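Local coordinates for protein putative polyketide synthase (Brevibacillus brevis, PDB 6HP2) that probably takes part in making the antibiotic polyketide bacillaene, this chain being its O-methyltransferase domain, which binds S-adenosyl-L-homocysteine, at residues V96-F102 with D162-V168; Y117-T122 with A146-I150. Residues are numbered along the deposited sequence.

Contact 1 (V96-F102 with D162-V168); sequences VQKVLDF and DLYDMIV
Strands 98-101 and 166-168 run side by side in the same direction, with axes 4.7 Å apart and 16° between them. Val99 pairs with Met166, Leu100 with Ile167 and Asp101 with Val168. The parallel ladder is Leu100 N to Met166 O (3.0 Å), Val168 N to Leu100 O (2.7 Å) and Phe102 N to Val168 O (3.0 Å). Before it, the chain turns a corner at Asp165 (phi/psi -82/-26). Lys98 O therefore takes Asp165 N at 2.9 Å and, weakly, Met166 N at 3.4 Å. Asp165 is an m rotamer (chi1 -53°). This brings Asp165 OD2 to Gln97 N (2.8 Å) and Lys98 N (3.1 Å), while Asp165 OD1 bonds Asn191. Lys98 has chi1 m and then an extended chain, so NZ reaches Asp162 OD2 in a 2.9 Å salt bridge. Tyr164, chi1 m, lays its ring over Leu100: CB sits 3.5 Å from the ring centroid, 4° off the normal, a CH-pi contact. The Tyr164 hydroxyl bonds His123. Leu100 (t, p) also meets Ile167, CD2 to CG2 at 4.1 Å, and Ile167 CG2 touches the ring edge of Phe102 at CD2 (3.5 Å). On the other face, Val99 and Met166, both chi1 t, meet CG2 to CB at 4.1 Å. Met166 CE reaches Val96 CG2 at 4.0 Å. Phe102, chi1 p, touches the bound S-adenosyl-L-homocysteine, and its carbonyl bonds Ser155. This is the central parallel strand pair of a Rossmann-like class I methyltransferase, with the first strand leading into the cofactor pocket.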
loop_
_atom_site.group_PDB
_atom_site.type_symbol
_atom_site.label_atom_id
_atom_site.label_comp_id
_atom_site.label_asym_id
_atom_site.label_seq_id
_atom_site.Cartn_x
_atom_site.Cartn_y
_atom_site.Cartn_z
ATOM N N VAL A 96 5.520 -1.585 -19.261
ATOM C CA VAL A 96 4.666 -2.546 -18.577
ATOM C C VAL A 96 3.552 -3.024 -19.507
ATOM O O VAL A 96 2.916 -2.238 -20.221
ATOM C CB VAL A 96 4.104 -1.876 -17.319
ATOM C CG1 VAL A 96 3.022 -2.764 -16.658
ATOM C CG2 VAL A 96 5.243 -1.577 -16.312
ATOM N N GLN A 97 3.313 -4.336 -19.504
ATOM C CA GLN A 97 2.151 -4.896 -20.165
ATOM C C GLN A 97 1.102 -5.449 -19.209
ATOM O O GLN A 97 -0.088 -5.467 -19.578
ATOM C CB GLN A 97 2.549 -6.020 -21.129
ATOM C CG GLN A 97 3.636 -5.618 -22.106
ATOM C CD GLN A 97 3.066 -5.275 -23.464
ATOM O OE1 GLN A 97 2.265 -4.342 -23.600
ATOM N NE2 GLN A 97 3.453 -6.037 -24.471
ATOM N N LYS A 98 1.503 -5.907 -18.013
ATOM C CA LYS A 98 0.627 -6.627 -17.101
ATOM C C LYS A 98 0.961 -6.231 -15.670
ATOM O O LYS A 98 2.120 -6.273 -15.252
ATOM C CB LYS A 98 0.741 -8.145 -17.235
ATOM C CG LYS A 98 0.149 -8.701 -18.592
ATOM C CD LYS A 98 0.360 -10.182 -18.697
ATOM C CE LYS A 98 -0.412 -10.739 -19.902
ATOM N NZ LYS A 98 -0.060 -12.151 -20.191
ATOM N N VAL A 99 -0.066 -5.908 -14.944
ATOM C CA VAL A 99 0.012 -5.426 -13.575
ATOM C C VAL A 99 -0.905 -6.288 -12.724
ATOM O O VAL A 99 -2.049 -6.576 -13.107
ATOM C CB VAL A 99 -0.400 -3.934 -13.458
ATOM C CG1 VAL A 99 -0.451 -3.533 -11.958
ATOM C CG2 VAL A 99 0.619 -3.047 -14.249
ATOM N N LEU A 100 -0.437 -6.604 -11.526
ATOM C CA LEU A 100 -1.252 -7.264 -10.507
ATOM C C LEU A 100 -1.291 -6.426 -9.240
ATOM O O LEU A 100 -0.257 -5.936 -8.754
ATOM C CB LEU A 100 -0.722 -8.692 -10.185
ATOM C CG LEU A 100 -1.205 -9.408 -8.933
ATOM C CD1 LEU A 100 -2.630 -9.880 -9.193
ATOM C CD2 LEU A 100 -0.300 -10.573 -8.570
ATOM N N ASP A 101 -2.488 -6.324 -8.657
ATOM C CA ASP A 101 -2.737 -5.712 -7.335
ATOM C C ASP A 101 -3.203 -6.844 -6.451
ATOM O O ASP A 101 -4.334 -7.318 -6.648
ATOM C CB ASP A 101 -3.807 -4.614 -7.454
ATOM C CG ASP A 101 -4.126 -3.943 -6.148
ATOM O OD1 ASP A 101 -3.952 -4.578 -5.088
ATOM O OD2 ASP A 101 -4.525 -2.741 -6.157
ATOM N N PHE A 102 -2.346 -7.302 -5.484
ATOM C CA PHE A 102 -2.687 -8.541 -4.780
ATOM C C PHE A 102 -3.557 -8.326 -3.532
ATOM O O PHE A 102 -3.801 -9.284 -2.803
ATOM C CB PHE A 102 -1.466 -9.365 -4.440
ATOM C CG PHE A 102 -0.473 -8.720 -3.542
ATOM C CD1 PHE A 102 -0.613 -8.820 -2.166
ATOM C CD2 PHE A 102 0.703 -8.189 -4.073
ATOM C CE1 PHE A 102 0.354 -8.319 -1.283
ATOM C CE2 PHE A 102 1.706 -7.702 -3.223
ATOM C CZ PHE A 102 1.524 -7.749 -1.789
ATOM N N ASP A 162 -1.228 -15.099 -13.851
ATOM C CA ASP A 162 -0.404 -14.689 -14.996
ATOM C C ASP A 162 0.998 -14.316 -14.522
ATOM O O ASP A 162 1.369 -14.503 -13.365
ATOM C CB ASP A 162 -1.078 -13.530 -15.732
ATOM C CG ASP A 162 -0.845 -13.569 -17.241
ATOM O OD1 ASP A 162 0.181 -14.095 -17.682
ATOM O OD2 ASP A 162 -1.697 -13.044 -17.972
ATOM N N LEU A 163 1.808 -13.815 -15.453
ATOM C CA LEU A 163 3.123 -13.262 -15.161
ATOM C C LEU A 163 3.031 -11.763 -15.342
ATOM O O LEU A 163 2.374 -11.294 -16.279
ATOM C CB LEU A 163 4.196 -13.837 -16.070
ATOM C CG LEU A 163 4.801 -15.198 -15.708
ATOM C CD1 LEU A 163 5.731 -15.060 -14.512
ATOM C CD2 LEU A 163 3.739 -16.223 -15.421
ATOM N N TYR A 164 3.633 -11.024 -14.419
ATOM C CA TYR A 164 3.430 -9.575 -14.314
ATOM C C TYR A 164 4.734 -8.790 -14.366
ATOM O O TYR A 164 5.743 -9.193 -13.811
ATOM C CB TYR A 164 2.665 -9.195 -13.035
ATOM C CG TYR A 164 1.349 -9.940 -12.945
ATOM C CD1 TYR A 164 0.231 -9.478 -13.610
ATOM C CD2 TYR A 164 1.255 -11.160 -12.246
ATOM C CE1 TYR A 164 -0.978 -10.181 -13.554
ATOM C CE2 TYR A 164 0.004 -11.859 -12.169
ATOM C CZ TYR A 164 -1.064 -11.373 -12.828
ATOM O OH TYR A 164 -2.255 -12.093 -12.783
ATOM N N ASP A 165 4.680 -7.622 -14.993
ATOM C CA ASP A 165 5.788 -6.691 -14.960
ATOM C C ASP A 165 5.788 -5.866 -13.686
ATOM O O ASP A 165 6.832 -5.364 -13.267
ATOM C CB ASP A 165 5.691 -5.787 -16.182
ATOM C CG ASP A 165 5.573 -6.577 -17.452
ATOM O OD1 ASP A 165 6.479 -7.421 -17.688
ATOM O OD2 ASP A 165 4.524 -6.417 -18.172
ATOM N N MET A 166 4.627 -5.676 -13.074
ATOM C CA MET A 166 4.541 -4.915 -11.842
ATOM C C MET A 166 3.534 -5.576 -10.931
ATOM O O MET A 166 2.440 -5.945 -11.390
ATOM C CB MET A 166 4.125 -3.484 -12.174
ATOM C CG MET A 166 4.057 -2.565 -10.960
ATOM S SD MET A 166 3.418 -0.929 -11.460
ATOM C CE MET A 166 4.727 -0.390 -12.511
ATOM N N ILE A 167 3.909 -5.747 -9.650
ATOM C CA ILE A 167 3.030 -6.333 -8.661
ATOM C C ILE A 167 2.926 -5.335 -7.503
ATOM O O ILE A 167 3.949 -4.843 -6.996
ATOM C CB ILE A 167 3.548 -7.704 -8.184
ATOM C CG1 ILE A 167 3.564 -8.670 -9.321
ATOM C CG2 ILE A 167 2.692 -8.222 -7.004
ATOM C CD1 ILE A 167 3.999 -10.117 -9.037
ATOM N N VAL A 168 1.692 -5.029 -7.095
ATOM C CA VAL A 168 1.418 -3.906 -6.228
ATOM C C VAL A 168 0.699 -4.437 -4.999
ATOM O O VAL A 168 -0.305 -5.164 -5.130
ATOM C CB VAL A 168 0.581 -2.841 -6.959
ATOM C CG1 VAL A 168 0.203 -1.728 -5.976
ATOM C CG2 VAL A 168 1.331 -2.296 -8.100
#

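Contact 2 (Y117-T122 with A146-I150); sequences YPHIKT and ARAKI
This is the start of a parallel strand pair in a beta-alpha-beta unit, in which strand 121-126, helix 129-141 and strand 148-152 follow one another. Strand 148-152 is the edge of the Rossmann-like sheet. Segment 117-122 leaves a helix at Tyr117 and makes a type I turn from Tyr117 to Ile120, closed by Ile120 N to Tyr117 O at 2.9 Å. It then extends into the strand. Arg147 (phi/psi -131/-8) precedes the other strand.

The backbone bonds come first. Thr122 pairs with Ala148, CA to CA 4.7 Å. Thr122 N donates to Arg147 O at 2.8 Å, and Lys149 N donates to Thr122 O at 3.1 Å. Two CA-H...O contacts support them: Lys121 CA to Arg147 O and Ala148 CA to Thr122 O, each 3.2 Å.

Side-chain packing is modest. Thr122, chi1 p, brings OG1 to 3.3 Å from Ala148 CB; its hydroxyl bonds Val110 O. Both side chains lie on the sheet face covered by helix 108-116. The aliphatic parts of Lys121 and Arg147 meet CG to CG at 4.3 Å.

The polar side-chain contact belongs to Arg147, with chi1 m, chi2 t and chi3 m. Its guanidinium packs against the turn, with Pro118 O over one face. Arg147 NH1 also bonds Ala114 O, in the last turn of helix 108-116, and it donates to Ile120 O at 3.0 Å.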
loop_
_atom_site.group_PDB
_atom_site.type_symbol
_atom_site.label_atom_id
_atom_site.label_comp_id
_atom_site.label_asym_id
_atom_site.label_seq_id
_atom_site.Cartn_x
_atom_site.Cartn_y
_atom_site.Cartn_z
ATOM N N TYR A 117 -3.631 3.911 -19.093
ATOM C CA TYR A 117 -2.636 3.221 -19.942
ATOM C C TYR A 117 -3.395 2.119 -20.666
ATOM O O TYR A 117 -3.349 0.940 -20.266
ATOM C CB TYR A 117 -1.456 2.686 -19.113
ATOM C CG TYR A 117 -0.638 3.816 -18.542
ATOM C CD1 TYR A 117 0.164 4.595 -19.366
ATOM C CD2 TYR A 117 -0.677 4.128 -17.174
ATOM C CE1 TYR A 117 0.898 5.676 -18.853
ATOM C CE2 TYR A 117 0.019 5.192 -16.657
ATOM C CZ TYR A 117 0.811 5.946 -17.470
ATOM O OH TYR A 117 1.547 6.992 -16.969
ATOM N N PRO A 118 -4.112 2.469 -21.736
ATOM C CA PRO A 118 -4.996 1.489 -22.382
ATOM C C PRO A 118 -4.300 0.258 -22.911
ATOM O O PRO A 118 -5.003 -0.707 -23.214
ATOM C CB PRO A 118 -5.634 2.291 -23.526
ATOM C CG PRO A 118 -5.615 3.666 -23.067
ATOM C CD PRO A 118 -4.346 3.831 -22.251
ATOM N N HIS A 119 -2.965 0.250 -23.057
ATOM C CA HIS A 119 -2.268 -0.962 -23.490
ATOM C C HIS A 119 -2.056 -1.979 -22.372
ATOM O O HIS A 119 -1.693 -3.129 -22.639
ATOM C CB HIS A 119 -0.900 -0.590 -24.098
ATOM C CG HIS A 119 0.105 -0.141 -23.071
ATOM N ND1 HIS A 119 0.200 1.162 -22.627
ATOM C CD2 HIS A 119 1.085 -0.818 -22.433
ATOM C CE1 HIS A 119 1.167 1.261 -21.728
ATOM N NE2 HIS A 119 1.721 0.073 -21.593
ATOM N N ILE A 120 -2.307 -1.614 -21.100
ATOM C CA ILE A 120 -1.996 -2.491 -19.996
ATOM C C ILE A 120 -3.216 -3.345 -19.637
ATOM O O ILE A 120 -4.345 -2.893 -19.694
ATOM C CB ILE A 120 -1.535 -1.661 -18.787
ATOM C CG1 ILE A 120 -0.254 -0.882 -19.144
ATOM C CG2 ILE A 120 -1.280 -2.616 -17.582
ATOM C CD1 ILE A 120 0.387 -0.192 -17.947
ATOM N N LYS A 121 -2.969 -4.572 -19.212
ATOM C CA LYS A 121 -3.971 -5.444 -18.613
ATOM C C LYS A 121 -3.686 -5.535 -17.130
ATOM O O LYS A 121 -2.532 -5.738 -16.718
ATOM C CB LYS A 121 -3.953 -6.838 -19.248
ATOM C CG LYS A 121 -4.351 -6.807 -20.740
ATOM C CD LYS A 121 -4.352 -8.199 -21.340
ATOM C CE LYS A 121 -4.744 -8.149 -22.819
ATOM N NZ LYS A 121 -4.771 -9.507 -23.427
ATOM N N THR A 122 -4.726 -5.318 -16.333
ATOM C CA THR A 122 -4.594 -5.304 -14.885
ATOM C C THR A 122 -5.445 -6.392 -14.247
ATOM O O THR A 122 -6.594 -6.620 -14.659
ATOM C CB THR A 122 -5.007 -3.941 -14.302
ATOM O OG1 THR A 122 -6.365 -3.639 -14.629
ATOM C CG2 THR A 122 -4.108 -2.847 -14.763
ATOM N N ALA A 146 -12.334 -5.907 -20.864
ATOM C CA ALA A 146 -11.390 -6.654 -21.683
ATOM C C ALA A 146 -9.964 -6.511 -21.190
ATOM O O ALA A 146 -9.080 -7.260 -21.631
ATOM C CB ALA A 146 -11.439 -6.208 -23.158
ATOM N N ARG A 147 -9.718 -5.587 -20.279
ATOM C CA ARG A 147 -8.346 -5.372 -19.806
ATOM C C ARG A 147 -8.179 -5.332 -18.296
ATOM O O ARG A 147 -7.047 -5.318 -17.811
ATOM C CB ARG A 147 -7.796 -4.073 -20.378
ATOM C CG ARG A 147 -7.565 -4.155 -21.867
ATOM C CD ARG A 147 -6.907 -2.904 -22.368
ATOM N NE ARG A 147 -7.725 -1.707 -22.185
ATOM C CZ ARG A 147 -7.515 -0.767 -21.274
ATOM N NH1 ARG A 147 -6.461 -0.854 -20.420
ATOM N NH2 ARG A 147 -8.304 0.312 -21.262
ATOM N N ALA A 148 -9.249 -5.323 -17.542
ATOM C CA ALA A 148 -9.153 -5.269 -16.076
ATOM C C ALA A 148 -10.110 -6.295 -15.519
ATOM O O ALA A 148 -11.227 -6.422 -16.037
ATOM C CB ALA A 148 -9.506 -3.910 -15.549
ATOM N N LYS A 149 -9.649 -7.056 -14.516
ATOM C CA LYS A 149 -10.487 -8.081 -13.933
ATOM C C LYS A 149 -10.076 -8.258 -12.474
ATOM O O LYS A 149 -8.877 -8.297 -12.153
ATOM C CB LYS A 149 -10.379 -9.407 -14.668
ATOM C CG LYS A 149 -11.417 -10.439 -14.209
ATOM C CD LYS A 149 -11.302 -11.737 -14.995
ATOM C CE LYS A 149 -12.443 -12.694 -14.662
ATOM N NZ LYS A 149 -12.427 -13.918 -15.515
ATOM N N ILE A 150 -11.070 -8.399 -11.595
ATOM C CA ILE A 150 -10.796 -8.595 -10.171
ATOM C C ILE A 150 -11.326 -9.948 -9.729
ATOM O O ILE A 150 -12.435 -10.343 -10.109
ATOM C CB ILE A 150 -11.412 -7.467 -9.327
ATOM C CG1 ILE A 150 -10.645 -6.180 -9.635
ATOM C CG2 ILE A 150 -11.352 -7.823 -7.846
ATOM C CD1 ILE A 150 -11.360 -4.914 -9.185
#

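After helices 59-64 and 70-88 the chain enters its first strand, 98-101, and then helix 108-116. The chain then enters 117-122, crosses over through helix 129-141 and returns at 146-150, where contact 2 closes its loop. Strand 164-170 follows, and its opening part in 162-168 closes the longer loop of contact 1. Contact 2 is nested inside contact 1. The two contacts touch directly, because strands 98-101 and 121-126 are neighbours: Gln97 O lies 3.0 Å from Lys121 N, and Val99 N lies 3.0 Å from Lys121 O, probable hydrogen bonds. With these bonds, the two contacts place 148-152, 121-126, 98-101 and 164-170 side by side, four of the five consecutive parallel strands of the mixed sheet.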